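Local atomic coordinates of putative adenosine kinase (Schistosoma mansoni, PDB entry 3VAS), a protein that probably catalyses the ATP-dependent phosphorylation of adenosine to AMP, as a ribokinase-family purine-salvage enzyme. Residues 187-201 / 219-233. Numbering follows the deposited sequence.
Sequences FVINTCYEGMLKIAK and LSQFNTKEVDEMISY. With ADN (adenosine), chain C.
Glu-226 CG sits over the face of the Tyr-193 ring, 3.6 Å from its centroid and 7° off the normal, where helices 189-201 and 224-231 run nearly parallel, their axes approaching to 10.7 Å. This CH-pi contact uses the aliphatic half of a residue whose carboxylate plane stands almost upright to the ring. A chi1 of -174° swings the ring of Tyr-193 away from its own backbone N and out toward Glu-229. There Tyr-193 OH points at Glu-229 OE1, near the ring plane; the modelled 2.4 Å is too short to be trusted in detail. Met-230 SD comes obliquely to Tyr-193 CE1 at 3.8 Å, a Met-aromatic contact. The flexible thioether chain, bent at chi2 and chi3, turns Met-230 CE against Met-196 CE (3.6 Å) and Ala-200 CB. A small residue suits position 200, because Tyr-233 CB also packs on Ala-200 CB at 3.7 Å, while Leu-197 CD1 and the aliphatic stem of Lys-201 meet the Tyr-233 ring.

Toward the other end, branched Ile-189 fills a shallow hollow lined by Asn-223, Glu-226 and Val-227, its CG2 3.6 Å from Glu-226 CB. A water links Asn-190 ND2 to Asn-223 ND2, the latter bond weak. Forked Leu-219 fills the next hollow, CD1 3.6 Å from Phe-187 N and CD2 against Asn-190 OD1. Phe-187, of the adenosine pocket, lays one ring face against the purine. In this ribokinase-like (pfkB) alpha/beta fold the helices pack side by side on strand 209-213, which lies between them in sequence and sets Phe-210 and Phe-212 against Met-230; strand 27-40 backs helix 189-205, and helix 241-250 flanks 224-231.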
loop_
_atom_site.group_PDB
_atom_site.type_symbol
_atom_site.label_atom_id
_atom_site.label_comp_id
_atom_site.label_asym_id
_atom_site.label_seq_id
_atom_site.Cartn_x
_atom_site.Cartn_y
_atom_site.Cartn_z
ATOM N N PHE A 187 -1.724 1.378 -6.419
ATOM C CA PHE A 187 -0.628 0.990 -7.303
ATOM C C PHE A 187 -0.998 -0.113 -8.293
ATOM O O PHE A 187 -0.389 -0.227 -9.357
ATOM C CB PHE A 187 0.569 0.518 -6.479
ATOM C CG PHE A 187 1.343 1.628 -5.819
ATOM C CD1 PHE A 187 1.684 1.547 -4.478
ATOM C CD2 PHE A 187 1.755 2.735 -6.545
ATOM C CE1 PHE A 187 2.404 2.559 -3.867
ATOM C CE2 PHE A 187 2.476 3.748 -5.937
ATOM C CZ PHE A 187 2.800 3.658 -4.598
ATOM N N VAL A 188 -1.985 -0.926 -7.937
ATOM C CA VAL A 188 -2.371 -2.072 -8.760
ATOM C C VAL A 188 -3.183 -1.650 -9.991
ATOM O O VAL A 188 -3.359 -2.424 -10.932
ATOM C CB VAL A 188 -3.121 -3.122 -7.914
ATOM C CG1 VAL A 188 -3.340 -4.410 -8.698
ATOM C CG2 VAL A 188 -2.322 -3.413 -6.654
ATOM N N ILE A 189 -3.654 -0.406 -9.989
ATOM C CA ILE A 189 -4.313 0.165 -11.157
ATOM C C ILE A 189 -3.426 0.035 -12.397
ATOM O O ILE A 189 -3.922 -0.253 -13.489
ATOM C CB ILE A 189 -4.699 1.646 -10.917
ATOM C CG1 ILE A 189 -5.875 1.730 -9.937
ATOM C CG2 ILE A 189 -5.059 2.337 -12.225
ATOM C CD1 ILE A 189 -6.127 3.118 -9.379
ATOM N N ASN A 190 -2.115 0.207 -12.216
ATOM C CA ASN A 190 -1.162 0.148 -13.327
ATOM C C ASN A 190 -0.872 -1.265 -13.841
ATOM O O ASN A 190 -0.410 -1.440 -14.973
ATOM C CB ASN A 190 0.169 0.804 -12.944
ATOM C CG ASN A 190 0.030 2.281 -12.609
ATOM O OD1 ASN A 190 0.599 2.756 -11.627
ATOM N ND2 ASN A 190 -0.723 3.015 -13.426
ATOM N N THR A 191 -1.124 -2.273 -13.016
ATOM C CA THR A 191 -0.698 -3.624 -13.360
ATOM C C THR A 191 -1.851 -4.564 -13.699
ATOM O O THR A 191 -1.745 -5.370 -14.623
ATOM C CB THR A 191 0.172 -4.250 -12.244
ATOM O OG1 THR A 191 -0.529 -4.180 -10.995
ATOM C CG2 THR A 191 1.502 -3.509 -12.117
ATOM N N CYS A 192 -2.948 -4.470 -12.953
ATOM C CA CYS A 192 -4.075 -5.366 -13.177
ATOM C C CYS A 192 -5.396 -4.769 -12.710
ATOM O O CYS A 192 -6.034 -5.285 -11.792
ATOM C CB CYS A 192 -3.836 -6.701 -12.471
ATOM S SG CYS A 192 -5.001 -7.986 -12.939
ATOM N N TYR A 193 -5.811 -3.686 -13.355
ATOM C CA TYR A 193 -7.047 -3.023 -12.976
ATOM C C TYR A 193 -8.257 -3.948 -13.090
ATOM O O TYR A 193 -9.161 -3.902 -12.258
ATOM C CB TYR A 193 -7.269 -1.754 -13.799
ATOM C CG TYR A 193 -8.468 -0.987 -13.308
ATOM C CD1 TYR A 193 -8.497 -0.472 -12.018
ATOM C CD2 TYR A 193 -9.582 -0.802 -14.118
ATOM C CE1 TYR A 193 -9.596 0.224 -11.554
ATOM C CE2 TYR A 193 -10.682 -0.107 -13.669
ATOM C CZ TYR A 193 -10.685 0.402 -12.385
ATOM O OH TYR A 193 -11.781 1.087 -11.928
ATOM N N GLU A 194 -8.257 -4.790 -14.118
ATOM C CA GLU A 194 -9.351 -5.724 -14.361
ATOM C C GLU A 194 -9.576 -6.672 -13.176
ATOM O O GLU A 194 -10.711 -6.927 -12.777
ATOM C CB GLU A 194 -9.105 -6.511 -15.662
ATOM C CG GLU A 194 -7.695 -7.109 -15.788
ATOM C CD GLU A 194 -7.539 -8.056 -16.982
ATOM O OE1 GLU A 194 -8.380 -8.001 -17.910
ATOM O OE2 GLU A 194 -6.573 -8.858 -16.991
ATOM N N GLY A 195 -8.489 -7.191 -12.617
ATOM C CA GLY A 195 -8.576 -8.075 -11.470
ATOM C C GLY A 195 -9.053 -7.359 -10.218
ATOM O O GLY A 195 -9.925 -7.851 -9.500
ATOM N N MET A 196 -8.489 -6.188 -9.943
ATOM C CA MET A 196 -8.872 -5.478 -8.731
ATOM C C MET A 196 -10.314 -4.981 -8.820
ATOM O O MET A 196 -11.017 -4.928 -7.816
ATOM C CB MET A 196 -7.885 -4.354 -8.394
ATOM C CG MET A 196 -7.874 -3.195 -9.353
ATOM S SD MET A 196 -6.489 -2.083 -9.022
ATOM C CE MET A 196 -6.949 -1.395 -7.439
ATOM N N LEU A 197 -10.760 -4.653 -10.029
ATOM C CA LEU A 197 -12.150 -4.250 -10.240
ATOM C C LEU A 197 -13.093 -5.427 -10.005
ATOM O O LEU A 197 -14.145 -5.278 -9.381
ATOM C CB LEU A 197 -12.350 -3.693 -11.655
ATOM C CG LEU A 197 -13.743 -3.126 -11.942
ATOM C CD1 LEU A 197 -14.121 -2.073 -10.907
ATOM C CD2 LEU A 197 -13.821 -2.541 -13.344
ATOM N N LYS A 198 -12.710 -6.596 -10.509
ATOM C CA LYS A 198 -13.509 -7.798 -10.322
ATOM C C LYS A 198 -13.650 -8.133 -8.838
ATOM O O LYS A 198 -14.745 -8.432 -8.369
ATOM C CB LYS A 198 -12.901 -8.988 -11.067
ATOM C CG LYS A 198 -13.914 -10.090 -11.342
ATOM C CD LYS A 198 -13.278 -11.472 -11.402
ATOM C CE LYS A 198 -14.361 -12.552 -11.476
ATOM N NZ LYS A 198 -13.842 -13.920 -11.201
ATOM N N ILE A 199 -12.543 -8.076 -8.102
ATOM C CA ILE A 199 -12.574 -8.364 -6.671
ATOM C C ILE A 199 -13.407 -7.326 -5.917
ATOM O O ILE A 199 -14.163 -7.669 -5.015
ATOM C CB ILE A 199 -11.156 -8.453 -6.071
ATOM C CG1 ILE A 199 -10.437 -9.690 -6.611
ATOM C CG2 ILE A 199 -11.213 -8.509 -4.548
ATOM C CD1 ILE A 199 -8.997 -9.812 -6.161
ATOM N N ALA A 200 -13.277 -6.060 -6.308
ATOM C CA ALA A 200 -14.044 -4.984 -5.688
ATOM C C ALA A 200 -15.554 -5.185 -5.848
ATOM O O ALA A 200 -16.319 -4.980 -4.905
ATOM C CB ALA A 200 -13.621 -3.632 -6.251
ATOM N N LYS A 201 -15.978 -5.586 -7.042
ATOM C CA LYS A 201 -17.388 -5.872 -7.290
ATOM C C LYS A 201 -17.871 -7.067 -6.469
ATOM O O LYS A 201 -18.990 -7.057 -5.955
ATOM C CB LYS A 201 -17.647 -6.115 -8.778
ATOM C CG LYS A 201 -17.444 -4.885 -9.636
ATOM C CD LYS A 201 -17.614 -5.195 -11.106
ATOM C CE LYS A 201 -17.394 -3.948 -11.942
ATOM N NZ LYS A 201 -17.349 -4.270 -13.393
ATOM N N LEU A 219 -1.389 8.694 -9.342
ATOM C CA LEU A 219 -2.584 7.887 -9.579
ATOM C C LEU A 219 -3.846 8.742 -9.661
ATOM O O LEU A 219 -4.666 8.559 -10.559
ATOM C CB LEU A 219 -2.739 6.803 -8.508
ATOM C CG LEU A 219 -1.692 5.686 -8.561
ATOM C CD1 LEU A 219 -1.733 4.863 -7.286
ATOM C CD2 LEU A 219 -1.885 4.799 -9.795
ATOM N N SER A 220 -4.006 9.674 -8.726
ATOM C CA SER A 220 -5.157 10.570 -8.766
ATOM C C SER A 220 -5.106 11.525 -9.955
ATOM O O SER A 220 -6.142 11.964 -10.445
ATOM C CB SER A 220 -5.277 11.362 -7.467
ATOM O OG SER A 220 -5.647 10.502 -6.406
ATOM N N GLN A 221 -3.900 11.842 -10.415
ATOM C CA GLN A 221 -3.726 12.785 -11.522
ATOM C C GLN A 221 -3.934 12.131 -12.887
ATOM O O GLN A 221 -4.642 12.674 -13.732
ATOM C CB GLN A 221 -2.343 13.441 -11.462
ATOM C CG GLN A 221 -2.092 14.243 -10.191
ATOM C CD GLN A 221 -0.638 14.657 -10.025
ATOM O OE1 GLN A 221 0.275 13.957 -10.468
ATOM N NE2 GLN A 221 -0.419 15.801 -9.385
ATOM N N PHE A 222 -3.324 10.966 -13.097
ATOM C CA PHE A 222 -3.332 10.338 -14.418
ATOM C C PHE A 222 -4.248 9.127 -14.521
ATOM O O PHE A 222 -4.516 8.637 -15.618
ATOM C CB PHE A 222 -1.909 9.974 -14.841
ATOM C CG PHE A 222 -0.972 11.144 -14.833
ATOM C CD1 PHE A 222 -1.059 12.122 -15.812
ATOM C CD2 PHE A 222 -0.019 11.281 -13.834
ATOM C CE1 PHE A 222 -0.206 13.212 -15.803
ATOM C CE2 PHE A 222 0.838 12.366 -13.818
ATOM C CZ PHE A 222 0.744 13.334 -14.804
ATOM N N ASN A 223 -4.721 8.643 -13.379
ATOM C CA ASN A 223 -5.639 7.515 -13.360
ATOM C C ASN A 223 -6.859 7.841 -12.529
ATOM O O ASN A 223 -7.333 7.017 -11.743
ATOM C CB ASN A 223 -4.941 6.268 -12.822
ATOM C CG ASN A 223 -3.767 5.855 -13.680
ATOM O OD1 ASN A 223 -2.624 6.216 -13.400
ATOM N ND2 ASN A 223 -4.043 5.109 -14.745
ATOM N N THR A 224 -7.350 9.061 -12.711
ATOM C CA THR A 224 -8.458 9.592 -11.934
ATOM C C THR A 224 -9.690 8.705 -12.055
ATOM O O THR A 224 -10.318 8.387 -11.051
ATOM C CB THR A 224 -8.816 11.022 -12.389
ATOM O OG1 THR A 224 -7.615 11.768 -12.623
ATOM C CG2 THR A 224 -9.651 11.721 -11.340
ATOM N N LYS A 225 -10.024 8.309 -13.283
ATOM C CA LYS A 225 -11.177 7.443 -13.540
ATOM C C LYS A 225 -11.111 6.177 -12.693
ATOM O O LYS A 225 -12.084 5.815 -12.037
ATOM C CB LYS A 225 -11.276 7.103 -15.042
ATOM C CG LYS A 225 -12.412 6.148 -15.458
ATOM C CD LYS A 225 -11.998 4.665 -15.356
ATOM C CE LYS A 225 -12.410 3.846 -16.574
ATOM N NZ LYS A 225 -11.394 3.886 -17.656
ATOM N N GLU A 226 -9.958 5.509 -12.709
ATOM C CA GLU A 226 -9.783 4.259 -11.966
ATOM C C GLU A 226 -9.836 4.461 -10.446
ATOM O O GLU A 226 -10.397 3.630 -9.724
ATOM C CB GLU A 226 -8.471 3.563 -12.351
ATOM C CG GLU A 226 -8.412 3.020 -13.788
ATOM C CD GLU A 226 -7.760 3.992 -14.764
ATOM O OE1 GLU A 226 -7.801 5.214 -14.511
ATOM O OE2 GLU A 226 -7.196 3.534 -15.779
ATOM N N VAL A 227 -9.242 5.549 -9.959
ATOM C CA VAL A 227 -9.260 5.831 -8.524
ATOM C C VAL A 227 -10.695 6.046 -8.044
ATOM O O VAL A 227 -11.116 5.476 -7.036
ATOM C CB VAL A 227 -8.392 7.060 -8.148
ATOM C CG1 VAL A 227 -8.604 7.440 -6.676
ATOM C CG2 VAL A 227 -6.911 6.787 -8.432
ATOM N N ASP A 228 -11.451 6.853 -8.779
ATOM C CA ASP A 228 -12.822 7.151 -8.383
ATOM C C ASP A 228 -13.717 5.928 -8.503
ATOM O O ASP A 228 -14.643 5.750 -7.712
ATOM C CB ASP A 228 -13.393 8.316 -9.194
ATOM C CG ASP A 228 -12.898 9.661 -8.701
ATOM O OD1 ASP A 228 -12.332 9.719 -7.585
ATOM O OD2 ASP A 228 -13.084 10.660 -9.427
ATOM N N GLU A 229 -13.447 5.082 -9.489
ATOM C CA GLU A 229 -14.229 3.864 -9.620
ATOM C C GLU A 229 -13.967 2.935 -8.435
ATOM O O GLU A 229 -14.901 2.366 -7.869
ATOM C CB GLU A 229 -13.957 3.150 -10.943
ATOM C CG GLU A 229 -14.829 1.918 -11.128
ATOM C CD GLU A 229 -14.860 1.410 -12.561
ATOM O OE1 GLU A 229 -13.808 1.423 -13.236
ATOM O OE2 GLU A 229 -15.947 0.993 -13.011
ATOM N N MET A 230 -12.697 2.794 -8.060
ATOM C CA MET A 230 -12.326 1.979 -6.906
ATOM C C MET A 230 -12.951 2.499 -5.605
ATOM O O MET A 230 -13.476 1.721 -4.810
ATOM C CB MET A 230 -10.804 1.882 -6.772
ATOM C CG MET A 230 -10.137 1.078 -7.884
ATOM S SD MET A 230 -10.844 -0.571 -8.077
ATOM C CE MET A 230 -10.413 -1.300 -6.514
ATOM N N ILE A 231 -12.896 3.813 -5.399
ATOM C CA ILE A 231 -13.514 4.420 -4.227
ATOM C C ILE A 231 -14.986 4.015 -4.123
ATOM O O ILE A 231 -15.489 3.758 -3.025
ATOM C CB ILE A 231 -13.365 5.960 -4.233
ATOM C CG1 ILE A 231 -11.894 6.349 -4.047
ATOM C CG2 ILE A 231 -14.205 6.592 -3.139
ATOM C CD1 ILE A 231 -11.642 7.842 -4.087
ATOM N N SER A 232 -15.660 3.901 -5.268
ATOM C CA SER A 232 -17.093 3.592 -5.263
ATOM C C SER A 232 -17.416 2.163 -4.795
ATOM O O SER A 232 -18.581 1.835 -4.564
ATOM C CB SER A 232 -17.753 3.917 -6.620
ATOM O OG SER A 232 -17.464 2.944 -7.613
ATOM N N TYR A 233 -16.390 1.327 -4.642
ATOM C CA TYR A 233 -16.568 -0.012 -4.070
ATOM C C TYR A 233 -15.865 -0.144 -2.717
ATOM O O TYR A 233 -15.936 -1.192 -2.071
ATOM C CB TYR A 233 -16.032 -1.095 -5.016
ATOM C CG TYR A 233 -16.733 -1.175 -6.358
ATOM C CD1 TYR A 233 -16.293 -0.419 -7.438
ATOM C CD2 TYR A 233 -17.824 -2.013 -6.544
ATOM C CE1 TYR A 233 -16.925 -0.489 -8.666
ATOM C CE2 TYR A 233 -18.464 -2.091 -7.769
ATOM C CZ TYR A 233 -18.010 -1.325 -8.828
ATOM O OH TYR A 233 -18.640 -1.392 -10.051
HETATM O "O5'" ADN C . 5.341 2.469 0.680
HETATM C "C5'" ADN C . 6.682 2.114 0.346
HETATM C "C4'" ADN C . 6.722 0.892 -0.538
HETATM O "O4'" ADN C . 6.077 1.178 -1.790
HETATM C "C3'" ADN C . 8.113 0.362 -0.903
HETATM O "O3'" ADN C . 8.363 -0.854 -0.195
HETATM C "C2'" ADN C . 8.021 0.059 -2.416
HETATM O "O2'" ADN C . 8.461 -1.229 -2.787
HETATM C "C1'" ADN C . 6.532 0.240 -2.718
HETATM N N9 ADN C . 6.239 0.710 -4.072
HETATM C C8 ADN C . 6.847 1.683 -4.725
HETATM N N7 ADN C . 6.233 1.770 -6.060
HETATM C C5 ADN C . 5.220 0.768 -6.146
HETATM C C6 ADN C . 4.345 0.411 -7.168
HETATM N N6 ADN C . 4.380 1.116 -8.422
HETATM N N1 ADN C . 3.447 -0.631 -6.974
HETATM C C2 ADN C . 3.411 -1.306 -5.780
HETATM N N3 ADN C . 4.269 -0.953 -4.772
HETATM C C4 ADN C . 5.187 0.107 -4.981
HETATM O O HOH W 1 -2.502 2.431 -15.943
#